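Local atomic coordinates of glycerol dehydratase (Clostridium butyricum, PDB entry 1R9D), a protein that dehydrates glycerol without coenzyme B12, probably by way of a protein-borne organic radical as in relatives of pyruvate formate-lyase. Residues Tyr339-Val344 / Ser375-Ile380; Leu402-Asn407 / Gly731-Phe736; Asn452-Val457 / Ser650-Thr655; Asn583-Asn588 / Gly658-Gln663. All coordinates share one frame; numbering follows the deposited sequence.

Contact 1: residues Tyr339-Val344 / Ser375-Ile380; sequences YQNLIV and SLSVRI
Asn-341 carries CG anti to its backbone N (chi1 -156°) and Ser-377 carries OG anti to its carbonyl carbon (chi1 -56°), placing these two atoms on the face that the parallel register, Asn-341 beside Ser-375 and Ile-343 beside Ser-377, gives to both residues. Strand 341-344, helix 357-369 and strand 375-380 form a beta-alpha-beta unit, and the contact joins its two strands side by side. The hydroxyl Ser-377 OG donates to Asn-341 OD1 at 2.9 Å, while Asn-341 ND2 turns to the carbonyl of Gly-432, so both ends of this buried amide are satisfied. Between the strands run alternating backbone bonds: Leu-342 N reaches Ser-375 O, Ser-377 N reaches Leu-342 O (2.9 Å), Val-344 N reaches Ser-377 O, and Arg-379 N reaches Val-344 O. Ser-377 is thus held by its amide, its carbonyl and its hydroxyl together. On the other face Leu-342 CD2 meets Leu-376 CD1 at 3.9 Å and Val-344 CG2 meets Val-378 CG1 at 4.0 Å; Val-344, Leu-376 and Val-378 also touch helices 357-369 and 386-397. Tyr-339, just ahead of the first strand, lies about 3 Å from the bound glycerol by its side chain, which puts this strand end beside the ligand pocket. Farther along, Arg-379, whose guanidinium pairs with Asp-408, crosses Ile-343 at about a right angle, with its CG 3.8 Å from Ile-343 CG1.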
loop_
_atom_site.group_PDB
_atom_site.type_symbol
_atom_site.label_atom_id
_atom_site.label_comp_id
_atom_site.label_asym_id
_atom_site.label_seq_id
_atom_site.Cartn_x
_atom_site.Cartn_y
_atom_site.Cartn_z
ATOM N N TYR A 339 -29.996 -5.464 8.888
ATOM C CA TYR A 339 -29.596 -6.802 9.346
ATOM C C TYR A 339 -28.778 -6.856 10.640
ATOM O O TYR A 339 -27.765 -7.553 10.707
ATOM C CB TYR A 339 -28.801 -7.512 8.244
ATOM C CG TYR A 339 -29.449 -7.490 6.877
ATOM C CD1 TYR A 339 -29.148 -6.486 5.957
ATOM C CD2 TYR A 339 -30.368 -8.473 6.504
ATOM C CE1 TYR A 339 -29.740 -6.460 4.700
ATOM C CE2 TYR A 339 -30.970 -8.454 5.248
ATOM C CZ TYR A 339 -30.654 -7.450 4.352
ATOM O OH TYR A 339 -31.252 -7.429 3.111
ATOM N N GLN A 340 -29.217 -6.144 11.670
ATOM C CA GLN A 340 -28.503 -6.136 12.945
ATOM C C GLN A 340 -29.007 -7.299 13.799
ATOM O O GLN A 340 -29.987 -7.170 14.539
ATOM C CB GLN A 340 -28.740 -4.798 13.649
ATOM C CG GLN A 340 -28.350 -3.611 12.777
ATOM C CD GLN A 340 -28.976 -2.309 13.235
ATOM O OE1 GLN A 340 -28.285 -1.399 13.697
ATOM N NE2 GLN A 340 -30.295 -2.216 13.109
ATOM N N ASN A 341 -28.329 -8.441 13.699
ATOM C CA ASN A 341 -28.753 -9.619 14.433
ATOM C C ASN A 341 -28.364 -9.596 15.903
ATOM O O ASN A 341 -27.209 -9.343 16.260
ATOM C CB ASN A 341 -28.199 -10.889 13.763
ATOM C CG ASN A 341 -29.033 -12.123 14.078
ATOM O OD1 ASN A 341 -29.115 -12.553 15.223
ATOM N ND2 ASN A 341 -29.671 -12.683 13.056
ATOM N N LEU A 342 -29.350 -9.855 16.753
ATOM C CA LEU A 342 -29.156 -9.895 18.199
ATOM C C LEU A 342 -29.705 -11.250 18.628
ATOM O O LEU A 342 -30.858 -11.570 18.356
ATOM C CB LEU A 342 -29.927 -8.745 18.866
ATOM C CG LEU A 342 -29.753 -8.536 20.374
ATOM C CD1 LEU A 342 -30.091 -7.082 20.735
ATOM C CD2 LEU A 342 -30.642 -9.509 21.138
ATOM N N ILE A 343 -28.879 -12.049 19.297
ATOM C CA ILE A 343 -29.292 -13.388 19.698
ATOM C C ILE A 343 -29.273 -13.603 21.212
ATOM O O ILE A 343 -28.467 -13.004 21.923
ATOM C CB ILE A 343 -28.374 -14.431 18.995
ATOM C CG1 ILE A 343 -28.969 -15.837 19.084
ATOM C CG2 ILE A 343 -26.994 -14.409 19.624
ATOM C CD1 ILE A 343 -28.438 -16.760 18.000
ATOM N N VAL A 344 -30.180 -14.441 21.709
ATOM C CA VAL A 344 -30.218 -14.732 23.133
ATOM C C VAL A 344 -30.321 -16.231 23.391
ATOM O O VAL A 344 -30.726 -17.000 22.511
ATOM C CB VAL A 344 -31.386 -13.992 23.855
ATOM C CG1 VAL A 344 -31.222 -12.487 23.677
ATOM C CG2 VAL A 344 -32.735 -14.460 23.329
ATOM N N SER A 375 -32.908 -7.917 14.310
ATOM C CA SER A 375 -33.245 -9.247 13.821
ATOM C C SER A 375 -33.014 -10.163 15.017
ATOM O O SER A 375 -31.921 -10.712 15.191
ATOM C CB SER A 375 -32.326 -9.631 12.658
ATOM O OG SER A 375 -32.535 -8.781 11.538
ATOM N N LEU A 376 -34.044 -10.298 15.851
ATOM C CA LEU A 376 -33.971 -11.108 17.064
ATOM C C LEU A 376 -33.879 -12.601 16.762
ATOM O O LEU A 376 -34.615 -13.128 15.925
ATOM C CB LEU A 376 -35.186 -10.832 17.953
ATOM C CG LEU A 376 -35.220 -11.529 19.316
ATOM C CD1 LEU A 376 -33.983 -11.161 20.123
ATOM C CD2 LEU A 376 -36.478 -11.122 20.067
ATOM N N SER A 377 -32.986 -13.274 17.479
ATOM C CA SER A 377 -32.741 -14.695 17.279
ATOM C C SER A 377 -32.554 -15.418 18.603
ATOM O O SER A 377 -32.310 -14.793 19.632
ATOM C CB SER A 377 -31.471 -14.869 16.446
ATOM O OG SER A 377 -31.559 -14.164 15.221
ATOM N N VAL A 378 -32.666 -16.744 18.577
ATOM C CA VAL A 378 -32.461 -17.534 19.779
ATOM C C VAL A 378 -31.618 -18.764 19.436
ATOM O O VAL A 378 -31.735 -19.330 18.349
ATOM C CB VAL A 378 -33.800 -18.013 20.422
ATOM C CG1 VAL A 378 -34.682 -16.808 20.773
ATOM C CG2 VAL A 378 -34.531 -18.961 19.480
ATOM N N ARG A 379 -30.743 -19.149 20.351
ATOM C CA ARG A 379 -29.917 -20.333 20.151
ATOM C C ARG A 379 -30.634 -21.474 20.855
ATOM O O ARG A 379 -31.199 -21.284 21.931
ATOM C CB ARG A 379 -28.524 -20.130 20.753
ATOM C CG ARG A 379 -27.593 -19.320 19.868
ATOM C CD ARG A 379 -26.243 -19.082 20.528
ATOM N NE ARG A 379 -25.666 -20.320 21.044
ATOM C CZ ARG A 379 -24.445 -20.416 21.554
ATOM N NH1 ARG A 379 -23.664 -19.343 21.605
ATOM N NH2 ARG A 379 -24.010 -21.580 22.031
ATOM N N ILE A 380 -30.616 -22.653 20.243
ATOM C CA ILE A 380 -31.271 -23.829 20.799
ATOM C C ILE A 380 -30.260 -24.970 20.859
ATOM O O ILE A 380 -29.481 -25.149 19.930
ATOM C CB ILE A 380 -32.454 -24.277 19.896
ATOM C CG1 ILE A 380 -33.499 -23.159 19.801
ATOM C CG2 ILE A 380 -33.074 -25.567 20.424
ATOM C CD1 ILE A 380 -34.151 -22.797 21.125
#

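Contact 2: residues Leu402-Asn407 / Gly731-Phe736; sequences LPAYYN and GFHVQF
Antiparallel strands 404-407 and 733-738 pair in the middle of a five-stranded mixed sheet, with Tyr-405 opposite Val-734 and Tyr-406 opposite His-733; this joins the pyruvate formate lyase-like part of the sequence to the glycine radical part. Tyr-405 and Val-734 form the hydrogen-bonded pair: Tyr-405 N donates to Val-734 O at 2.9 Å, and Val-734 N returns to Tyr-405 O at 3.2 Å. In the non-hydrogen-bonded pair, Tyr-406 and His-733 lie side by side pointing the same way, and His-733 CD2 sits over one face of the tyrosine ring, 3.6 Å from CE2; the ring planes make 46°. On the face of Tyr-405 and Val-734, the Tyr-405 ring brings CE1 to the edge of the Phe-736 ring, against helix 712-728. At one end Asn-407, with CG anti to its backbone N (chi1 -171°), gives ND2 to Gly-731 O at 2.8 Å, nearly in its own amide plane, and its main-chain N to Phe-732 O. At the other end a water accepts from Phe-736 N and can donate to the carbonyl of Pro-403, a residue preceded by a cis peptide bond. The main-chain groups paired between the strands and Asn-407 ND2 are thus hydrogen-bonded within the buried join.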
loop_
_atom_site.group_PDB
_atom_site.type_symbol
_atom_site.label_atom_id
_atom_site.label_comp_id
_atom_site.label_asym_id
_atom_site.label_seq_id
_atom_site.Cartn_x
_atom_site.Cartn_y
_atom_site.Cartn_z
ATOM N N LEU A 402 -40.445 -13.337 14.002
ATOM C CA LEU A 402 -39.418 -13.555 15.011
ATOM C C LEU A 402 -39.830 -14.664 15.965
ATOM O O LEU A 402 -41.020 -14.922 16.148
ATOM C CB LEU A 402 -39.200 -12.276 15.824
ATOM C CG LEU A 402 -38.937 -10.983 15.060
ATOM C CD1 LEU A 402 -38.998 -9.809 16.038
ATOM C CD2 LEU A 402 -37.583 -11.047 14.365
ATOM N N PRO A 403 -38.849 -15.350 16.574
ATOM C CA PRO A 403 -37.421 -15.099 16.364
ATOM C C PRO A 403 -36.881 -16.137 15.387
ATOM O O PRO A 403 -37.573 -17.102 15.060
ATOM C CB PRO A 403 -36.842 -15.301 17.752
ATOM C CG PRO A 403 -37.627 -16.500 18.227
ATOM C CD PRO A 403 -39.056 -16.161 17.790
ATOM N N ALA A 404 -35.658 -15.934 14.911
ATOM C CA ALA A 404 -35.034 -16.912 14.030
ATOM C C ALA A 404 -34.427 -17.919 15.010
ATOM O O ALA A 404 -33.932 -17.518 16.064
ATOM C CB ALA A 404 -33.946 -16.252 13.192
ATOM N N TYR A 405 -34.484 -19.213 14.681
ATOM C CA TYR A 405 -33.944 -20.263 15.550
ATOM C C TYR A 405 -32.658 -20.830 14.968
ATOM O O TYR A 405 -32.591 -21.100 13.770
ATOM C CB TYR A 405 -34.958 -21.408 15.722
ATOM C CG TYR A 405 -36.271 -20.994 16.361
ATOM C CD1 TYR A 405 -37.248 -20.326 15.625
ATOM C CD2 TYR A 405 -36.524 -21.254 17.703
ATOM C CE1 TYR A 405 -38.450 -19.926 16.217
ATOM C CE2 TYR A 405 -37.723 -20.856 18.307
ATOM C CZ TYR A 405 -38.677 -20.195 17.555
ATOM O OH TYR A 405 -39.863 -19.806 18.142
ATOM N N TYR A 406 -31.645 -21.006 15.818
ATOM C CA TYR A 406 -30.349 -21.536 15.387
ATOM C C TYR A 406 -29.938 -22.751 16.195
ATOM O O TYR A 406 -30.093 -22.779 17.416
ATOM C CB TYR A 406 -29.277 -20.448 15.482
ATOM C CG TYR A 406 -29.582 -19.286 14.578
ATOM C CD1 TYR A 406 -30.400 -18.240 15.009
ATOM C CD2 TYR A 406 -29.113 -19.263 13.270
ATOM C CE1 TYR A 406 -30.745 -17.204 14.150
ATOM C CE2 TYR A 406 -29.450 -18.230 12.402
ATOM C CZ TYR A 406 -30.269 -17.206 12.852
ATOM O OH TYR A 406 -30.616 -16.190 11.995
ATOM N N ASN A 407 -29.380 -23.741 15.500
ATOM C CA ASN A 407 -28.989 -25.012 16.106
ATOM C C ASN A 407 -27.536 -25.139 16.573
ATOM O O ASN A 407 -26.636 -25.326 15.770
ATOM C CB ASN A 407 -29.317 -26.129 15.105
ATOM C CG ASN A 407 -29.153 -27.513 15.690
ATOM O OD1 ASN A 407 -29.025 -27.677 16.901
ATOM N ND2 ASN A 407 -29.183 -28.526 14.825
ATOM N N GLY A 731 -30.417 -29.876 11.158
ATOM C CA GLY A 731 -30.752 -28.693 10.387
ATOM C C GLY A 731 -30.002 -27.537 11.033
ATOM O O GLY A 731 -29.687 -27.600 12.224
ATOM N N PHE A 732 -29.740 -26.482 10.266
ATOM C CA PHE A 732 -28.974 -25.322 10.731
ATOM C C PHE A 732 -29.812 -24.207 11.365
ATOM O O PHE A 732 -29.515 -23.730 12.469
ATOM C CB PHE A 732 -28.207 -24.745 9.533
ATOM C CG PHE A 732 -27.097 -23.797 9.897
ATOM C CD1 PHE A 732 -25.768 -24.213 9.841
ATOM C CD2 PHE A 732 -27.371 -22.478 10.248
ATOM C CE1 PHE A 732 -24.725 -23.327 10.124
ATOM C CE2 PHE A 732 -26.334 -21.581 10.536
ATOM C CZ PHE A 732 -25.010 -22.009 10.472
ATOM N N HIS A 733 -30.846 -23.790 10.647
ATOM C CA HIS A 733 -31.710 -22.697 11.085
ATOM C C HIS A 733 -33.126 -22.825 10.533
ATOM O O HIS A 733 -33.340 -23.449 9.500
ATOM C CB HIS A 733 -31.096 -21.365 10.609
ATOM C CG HIS A 733 -32.105 -20.321 10.226
ATOM N ND1 HIS A 733 -32.842 -20.382 9.061
ATOM C CD2 HIS A 733 -32.522 -19.207 10.874
ATOM C CE1 HIS A 733 -33.668 -19.351 9.009
ATOM N NE2 HIS A 733 -33.495 -18.623 10.097
ATOM N N VAL A 734 -34.087 -22.231 11.236
ATOM C CA VAL A 734 -35.466 -22.215 10.775
ATOM C C VAL A 734 -36.164 -20.995 11.384
ATOM O O VAL A 734 -35.818 -20.551 12.480
ATOM C CB VAL A 734 -36.215 -23.536 11.137
ATOM C CG1 VAL A 734 -36.435 -23.635 12.638
ATOM C CG2 VAL A 734 -37.538 -23.609 10.371
ATOM N N GLN A 735 -37.119 -20.430 10.653
ATOM C CA GLN A 735 -37.856 -19.265 11.133
ATOM C C GLN A 735 -39.251 -19.352 10.531
ATOM O O GLN A 735 -39.434 -19.999 9.498
ATOM C CB GLN A 735 -37.151 -17.985 10.695
ATOM C CG GLN A 735 -37.032 -17.834 9.197
ATOM C CD GLN A 735 -36.062 -16.748 8.799
ATOM O OE1 GLN A 735 -36.062 -16.291 7.653
ATOM N NE2 GLN A 735 -35.213 -16.337 9.737
ATOM N N PHE A 736 -40.226 -18.692 11.152
ATOM C CA PHE A 736 -41.601 -18.794 10.675
ATOM C C PHE A 736 -42.424 -17.525 10.526
ATOM O O PHE A 736 -42.358 -16.621 11.356
ATOM C CB PHE A 736 -42.409 -19.713 11.599
ATOM C CG PHE A 736 -41.697 -20.973 11.990
ATOM C CD1 PHE A 736 -40.800 -20.981 13.054
ATOM C CD2 PHE A 736 -41.916 -22.153 11.290
ATOM C CE1 PHE A 736 -40.128 -22.152 13.414
ATOM C CE2 PHE A 736 -41.252 -23.326 11.639
ATOM C CZ PHE A 736 -40.355 -23.326 12.704
HETATM O O HOH W 1 -39.951 -17.365 13.685
#

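Contact 3: residues Asn452-Val457 / Ser650-Thr655; sequences NLARIV and SLTGAT
Asn-452 and Thr-652 make the tight centre of this contact, where the first turn of helix 453-461 meets the loop that follows helix 644-650. Asn-452 ND2 donates to Thr-652 OG1 at 3.0 Å, the hydroxyl lying 21° out of the amide plane, and the bond is somewhat bent. OG1 in turn hydrogen-bonds the carbonyl of Phe-648, so this buried hydroxyl has two hydrogen-bond partners. Thr-652 has CG2 anti to its backbone N, and that methyl rests on Ala-454 CB at 4.0 Å. Nearby, Arg-455 slides past Thr-652 in the opposite direction, with CG 3.8 Å from Thr-652 OG1. The fit is looser toward the partly exposed Leu-651, which offers the arginine chiefly its carbonyl: Leu-651 O lies 3.8 Å from Arg-455 CD, and the nearest approach of the Leu-651 side chain to the helix segment is CB to Asn-452 ND2, 5.4 Å. The arginine's charged end belongs elsewhere, since it pairs with Asp-466 and donates to the carbonyls of Cys-149 and Asp-150. Thr-655 CG2 only approaches Ala-454 O, at 4.4 Å. Asn-452 does double duty: while ND2 holds the loop, OD1 accepts from Arg-455 N at 3.1 Å from well above the carbonyl plane, the side-chain-to-backbone bond of an N-cap at the start of an alpha helix.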
loop_
_atom_site.group_PDB
_atom_site.type_symbol
_atom_site.label_atom_id
_atom_site.label_comp_id
_atom_site.label_asym_id
_atom_site.label_seq_id
_atom_site.Cartn_x
_atom_site.Cartn_y
_atom_site.Cartn_z
ATOM N N ASN A 452 -25.922 -17.385 -8.463
ATOM C CA ASN A 452 -27.137 -18.005 -9.001
ATOM C C ASN A 452 -26.903 -19.447 -9.449
ATOM O O ASN A 452 -26.403 -19.693 -10.544
ATOM C CB ASN A 452 -27.658 -17.182 -10.186
ATOM C CG ASN A 452 -29.045 -17.610 -10.628
ATOM O OD1 ASN A 452 -29.425 -18.774 -10.485
ATOM N ND2 ASN A 452 -29.807 -16.669 -11.183
ATOM N N LEU A 453 -27.275 -20.397 -8.597
ATOM C CA LEU A 453 -27.105 -21.814 -8.908
ATOM C C LEU A 453 -27.940 -22.252 -10.111
ATOM O O LEU A 453 -27.515 -23.109 -10.889
ATOM C CB LEU A 453 -27.482 -22.662 -7.697
ATOM C CG LEU A 453 -26.684 -22.451 -6.409
ATOM C CD1 LEU A 453 -27.382 -23.200 -5.278
ATOM C CD2 LEU A 453 -25.246 -22.932 -6.589
ATOM N N ALA A 454 -29.124 -21.665 -10.263
ATOM C CA ALA A 454 -30.007 -22.016 -11.376
ATOM C C ALA A 454 -29.392 -21.684 -12.737
ATOM O O ALA A 454 -29.608 -22.398 -13.718
ATOM C CB ALA A 454 -31.354 -21.311 -11.217
ATOM N N ARG A 455 -28.629 -20.597 -12.801
ATOM C CA ARG A 455 -27.987 -20.202 -14.049
ATOM C C ARG A 455 -26.957 -21.233 -14.481
ATOM O O ARG A 455 -26.709 -21.403 -15.671
ATOM C CB ARG A 455 -27.321 -18.834 -13.889
ATOM C CG ARG A 455 -28.314 -17.684 -13.848
ATOM C CD ARG A 455 -28.741 -17.299 -15.257
ATOM N NE ARG A 455 -27.649 -16.626 -15.954
ATOM C CZ ARG A 455 -27.571 -16.480 -17.272
ATOM N NH1 ARG A 455 -28.524 -16.962 -18.053
ATOM N NH2 ARG A 455 -26.533 -15.850 -17.810
ATOM N N ILE A 456 -26.345 -21.917 -13.516
ATOM C CA ILE A 456 -25.348 -22.932 -13.841
ATOM C C ILE A 456 -26.039 -24.110 -14.541
ATOM O O ILE A 456 -25.468 -24.732 -15.440
ATOM C CB ILE A 456 -24.604 -23.418 -12.564
ATOM C CG1 ILE A 456 -23.860 -22.243 -11.919
ATOM C CG2 ILE A 456 -23.612 -24.525 -12.917
ATOM C CD1 ILE A 456 -22.826 -21.573 -12.829
ATOM N N VAL A 457 -27.270 -24.414 -14.138
ATOM C CA VAL A 457 -28.004 -25.504 -14.779
ATOM C C VAL A 457 -28.322 -25.085 -16.215
ATOM O O VAL A 457 -28.170 -25.870 -17.145
ATOM C CB VAL A 457 -29.326 -25.819 -14.043
ATOM C CG1 VAL A 457 -30.149 -26.809 -14.860
ATOM C CG2 VAL A 457 -29.033 -26.402 -12.665
ATOM N N SER A 650 -35.651 -13.353 -12.255
ATOM C CA SER A 650 -35.989 -12.544 -13.423
ATOM C C SER A 650 -34.903 -12.609 -14.495
ATOM O O SER A 650 -35.162 -12.326 -15.668
ATOM C CB SER A 650 -36.205 -11.084 -13.011
ATOM O OG SER A 650 -34.965 -10.417 -12.814
ATOM N N LEU A 651 -33.688 -12.968 -14.093
ATOM C CA LEU A 651 -32.560 -13.062 -15.020
ATOM C C LEU A 651 -32.293 -14.497 -15.469
ATOM O O LEU A 651 -31.345 -14.749 -16.216
ATOM C CB LEU A 651 -31.284 -12.517 -14.364
ATOM C CG LEU A 651 -31.304 -11.070 -13.881
ATOM C CD1 LEU A 651 -30.009 -10.757 -13.124
ATOM C CD2 LEU A 651 -31.474 -10.148 -15.073
ATOM N N THR A 652 -33.130 -15.430 -15.022
ATOM C CA THR A 652 -32.941 -16.840 -15.351
ATOM C C THR A 652 -34.028 -17.403 -16.269
ATOM O O THR A 652 -35.210 -17.207 -16.023
ATOM C CB THR A 652 -32.912 -17.675 -14.062
ATOM O OG1 THR A 652 -31.979 -17.092 -13.143
ATOM C CG2 THR A 652 -32.502 -19.103 -14.360
ATOM N N GLY A 653 -33.617 -18.111 -17.316
ATOM C CA GLY A 653 -34.579 -18.690 -18.239
ATOM C C GLY A 653 -35.331 -19.859 -17.628
ATOM O O GLY A 653 -35.164 -20.165 -16.445
ATOM N N ALA A 654 -36.166 -20.516 -18.429
ATOM C CA ALA A 654 -36.927 -21.665 -17.951
ATOM C C ALA A 654 -35.961 -22.761 -17.509
ATOM O O ALA A 654 -34.910 -22.955 -18.122
ATOM C CB ALA A 654 -37.841 -22.187 -19.061
ATOM N N THR A 655 -36.317 -23.476 -16.447
ATOM C CA THR A 655 -35.468 -24.548 -15.942
ATOM C C THR A 655 -36.172 -25.911 -15.988
ATOM O O THR A 655 -37.401 -25.983 -16.042
ATOM C CB THR A 655 -34.986 -24.219 -14.507
ATOM O OG1 THR A 655 -36.078 -23.704 -13.732
ATOM C CG2 THR A 655 -33.867 -23.176 -14.557
#

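Contact 4: residues Asn583-Asn588 / Gly658-Gln663; sequences NNDFKN and GRKSGQ
Phe-586 turns the edge of its ring to the 658-663 loop: Arg-659 O lies near the ring plane, 3.6 Å from CE1, Lys-660 CG approaches the same edge, and Gly-658 O comes in obliquely. The Phe-586 side chain also touches Ala-654, Gln-593 and Leu-596. The second flat group, the Asp-585 carboxylate, is met from above its plane: Ser-661 N donates almost straight (172°) to Asp-585 OD1 at 2.9 Å. The aspartate's CG stands anti to the backbone N (chi1 -167°), directing the carboxylate group to the 658-663 loop. The other oxygen, OD2, accepts from a water that also donates to Ser-661 O at 2.7 Å, so carboxylate and water together hold Ser-661 by its amide and its carbonyl. Lys-660 crosses Asp-585 at about a right angle, with CE 3.3 Å from OD2, and its NZ forms a long salt bridge of 3.7 Å. Within the loop, the Arg-659 guanidinium grips the O of Gln-663, the last residue of the type II turn from Lys-660, side-on with NE and NH2, both 2.9 Å away. Asp-585 itself has positive phi as the C-prime residue of the Schellman motif that ends helix 575-583, and a type I' turn from Asn-584 to Lys-587 then leads toward helix 590-597; the contact thus lays the 658-663 loop against the junction of these two helices.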
loop_
_atom_site.group_PDB
_atom_site.type_symbol
_atom_site.label_atom_id
_atom_site.label_comp_id
_atom_site.label_asym_id
_atom_site.label_seq_id
_atom_site.Cartn_x
_atom_site.Cartn_y
_atom_site.Cartn_z
ATOM N N ASN A 583 -35.427 -23.357 -24.068
ATOM C CA ASN A 583 -35.062 -22.121 -24.743
ATOM C C ASN A 583 -36.274 -21.400 -25.324
ATOM O O ASN A 583 -36.209 -20.204 -25.613
ATOM C CB ASN A 583 -34.021 -22.398 -25.830
ATOM C CG ASN A 583 -32.659 -22.749 -25.247
ATOM O OD1 ASN A 583 -32.178 -22.080 -24.327
ATOM N ND2 ASN A 583 -32.029 -23.788 -25.778
ATOM N N ASN A 584 -37.382 -22.121 -25.482
ATOM C CA ASN A 584 -38.607 -21.522 -26.006
ATOM C C ASN A 584 -39.610 -21.288 -24.876
ATOM O O ASN A 584 -40.771 -20.951 -25.119
ATOM C CB ASN A 584 -39.239 -22.419 -27.075
ATOM C CG ASN A 584 -38.306 -22.685 -28.239
ATOM O OD1 ASN A 584 -37.629 -21.778 -28.726
ATOM N ND2 ASN A 584 -38.277 -23.930 -28.701
ATOM N N ASP A 585 -39.153 -21.475 -23.641
ATOM C CA ASP A 585 -39.989 -21.280 -22.461
ATOM C C ASP A 585 -41.277 -22.109 -22.500
ATOM O O ASP A 585 -42.352 -21.625 -22.150
ATOM C CB ASP A 585 -40.310 -19.786 -22.297
ATOM C CG ASP A 585 -40.905 -19.455 -20.937
ATOM O OD1 ASP A 585 -40.483 -20.063 -19.931
ATOM O OD2 ASP A 585 -41.783 -18.571 -20.864
ATOM N N PHE A 586 -41.150 -23.362 -22.930
ATOM C CA PHE A 586 -42.276 -24.294 -23.008
ATOM C C PHE A 586 -43.382 -23.900 -23.982
ATOM O O PHE A 586 -44.501 -24.407 -23.888
ATOM C CB PHE A 586 -42.893 -24.497 -21.621
ATOM C CG PHE A 586 -41.912 -24.952 -20.580
ATOM C CD1 PHE A 586 -41.618 -24.144 -19.487
ATOM C CD2 PHE A 586 -41.271 -26.178 -20.699
ATOM C CE1 PHE A 586 -40.695 -24.552 -18.526
ATOM C CE2 PHE A 586 -40.346 -26.596 -19.743
ATOM C CZ PHE A 586 -40.058 -25.780 -18.656
ATOM N N LYS A 587 -43.080 -23.004 -24.915
ATOM C CA LYS A 587 -44.079 -22.573 -25.886
ATOM C C LYS A 587 -44.518 -23.736 -26.774
ATOM O O LYS A 587 -43.692 -24.376 -27.426
ATOM C CB LYS A 587 -43.522 -21.446 -26.757
ATOM C CG LYS A 587 -44.502 -20.951 -27.806
ATOM C CD LYS A 587 -43.902 -19.834 -28.644
ATOM C CE LYS A 587 -44.895 -19.337 -29.684
ATOM N NZ LYS A 587 -44.338 -18.198 -30.466
ATOM N N ASN A 588 -45.823 -23.995 -26.792
ATOM C CA ASN A 588 -46.401 -25.077 -27.588
ATOM C C ASN A 588 -45.878 -26.451 -27.176
ATOM O O ASN A 588 -45.822 -27.374 -27.992
ATOM C CB ASN A 588 -46.123 -24.860 -29.081
ATOM C CG ASN A 588 -46.709 -23.562 -29.605
ATOM O OD1 ASN A 588 -47.888 -23.270 -29.399
ATOM N ND2 ASN A 588 -45.887 -22.776 -30.296
ATOM N N GLY A 658 -39.531 -27.309 -14.425
ATOM C CA GLY A 658 -40.825 -26.863 -14.915
ATOM C C GLY A 658 -41.112 -25.393 -14.661
ATOM O O GLY A 658 -42.182 -24.887 -15.017
ATOM N N ARG A 659 -40.160 -24.707 -14.035
ATOM C CA ARG A 659 -40.291 -23.285 -13.727
ATOM C C ARG A 659 -40.126 -22.461 -15.007
ATOM O O ARG A 659 -39.202 -22.693 -15.782
ATOM C CB ARG A 659 -39.216 -22.882 -12.699
ATOM C CG ARG A 659 -39.159 -21.395 -12.401
ATOM C CD ARG A 659 -37.959 -21.016 -11.527
ATOM N NE ARG A 659 -37.444 -19.716 -11.952
ATOM C CZ ARG A 659 -36.766 -19.519 -13.078
ATOM N NH1 ARG A 659 -36.503 -20.543 -13.883
ATOM N NH2 ARG A 659 -36.388 -18.293 -13.424
ATOM N N LYS A 660 -41.019 -21.500 -15.232
ATOM C CA LYS A 660 -40.939 -20.665 -16.430
ATOM C C LYS A 660 -39.930 -19.530 -16.293
ATOM O O LYS A 660 -39.621 -19.083 -15.189
ATOM C CB LYS A 660 -42.310 -20.080 -16.773
ATOM C CG LYS A 660 -43.374 -21.130 -17.037
ATOM C CD LYS A 660 -44.554 -20.545 -17.795
ATOM C CE LYS A 660 -44.127 -20.080 -19.180
ATOM N NZ LYS A 660 -45.273 -19.592 -19.989
ATOM N N SER A 661 -39.430 -19.068 -17.433
ATOM C CA SER A 661 -38.453 -17.991 -17.479
ATOM C C SER A 661 -38.907 -16.742 -16.730
ATOM O O SER A 661 -40.079 -16.359 -16.783
ATOM C CB SER A 661 -38.150 -17.634 -18.939
ATOM O OG SER A 661 -37.225 -16.564 -19.035
ATOM N N GLY A 662 -37.968 -16.122 -16.020
ATOM C CA GLY A 662 -38.261 -14.903 -15.288
ATOM C C GLY A 662 -38.925 -15.047 -13.934
ATOM O O GLY A 662 -39.080 -14.057 -13.219
ATOM N N GLN A 663 -39.319 -16.265 -13.572
ATOM C CA GLN A 663 -39.973 -16.499 -12.286
ATOM C C GLN A 663 -38.962 -16.560 -11.143
ATOM O O GLN A 663 -37.803 -16.900 -11.350
ATOM C CB GLN A 663 -40.785 -17.798 -12.339
ATOM C CG GLN A 663 -41.984 -17.713 -13.273
ATOM C CD GLN A 663 -42.993 -16.693 -12.797
ATOM O OE1 GLN A 663 -43.613 -16.865 -11.748
ATOM N NE2 GLN A 663 -43.160 -15.619 -13.561
HETATM O O HOH W 2 -42.156 -16.838 -18.489
#

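From the N terminus, contact 1 closes first, bridging 30 residues through helix 357-369. Contact 2 opens afterwards, and its strand 404-407 lies directly beside strand 375-380, so the two contacts share one sheet. Contact 2 spans 323 residues before strand 733-738 returns to close it, and contacts 3 and 4 are both nested within that span. These two cross: contact 3 opens at 452-457, contact 4 opens at 583-588, then 650-655 closes contact 3 and 658-663 closes contact 4. Their second segments touch, forming one continuous region between helices 644-650 and 680-687; contacts 3 and 4 have centres 11 Å apart. This peripheral pair has its nearest atoms about 15 Å or more from the central sheet contacts.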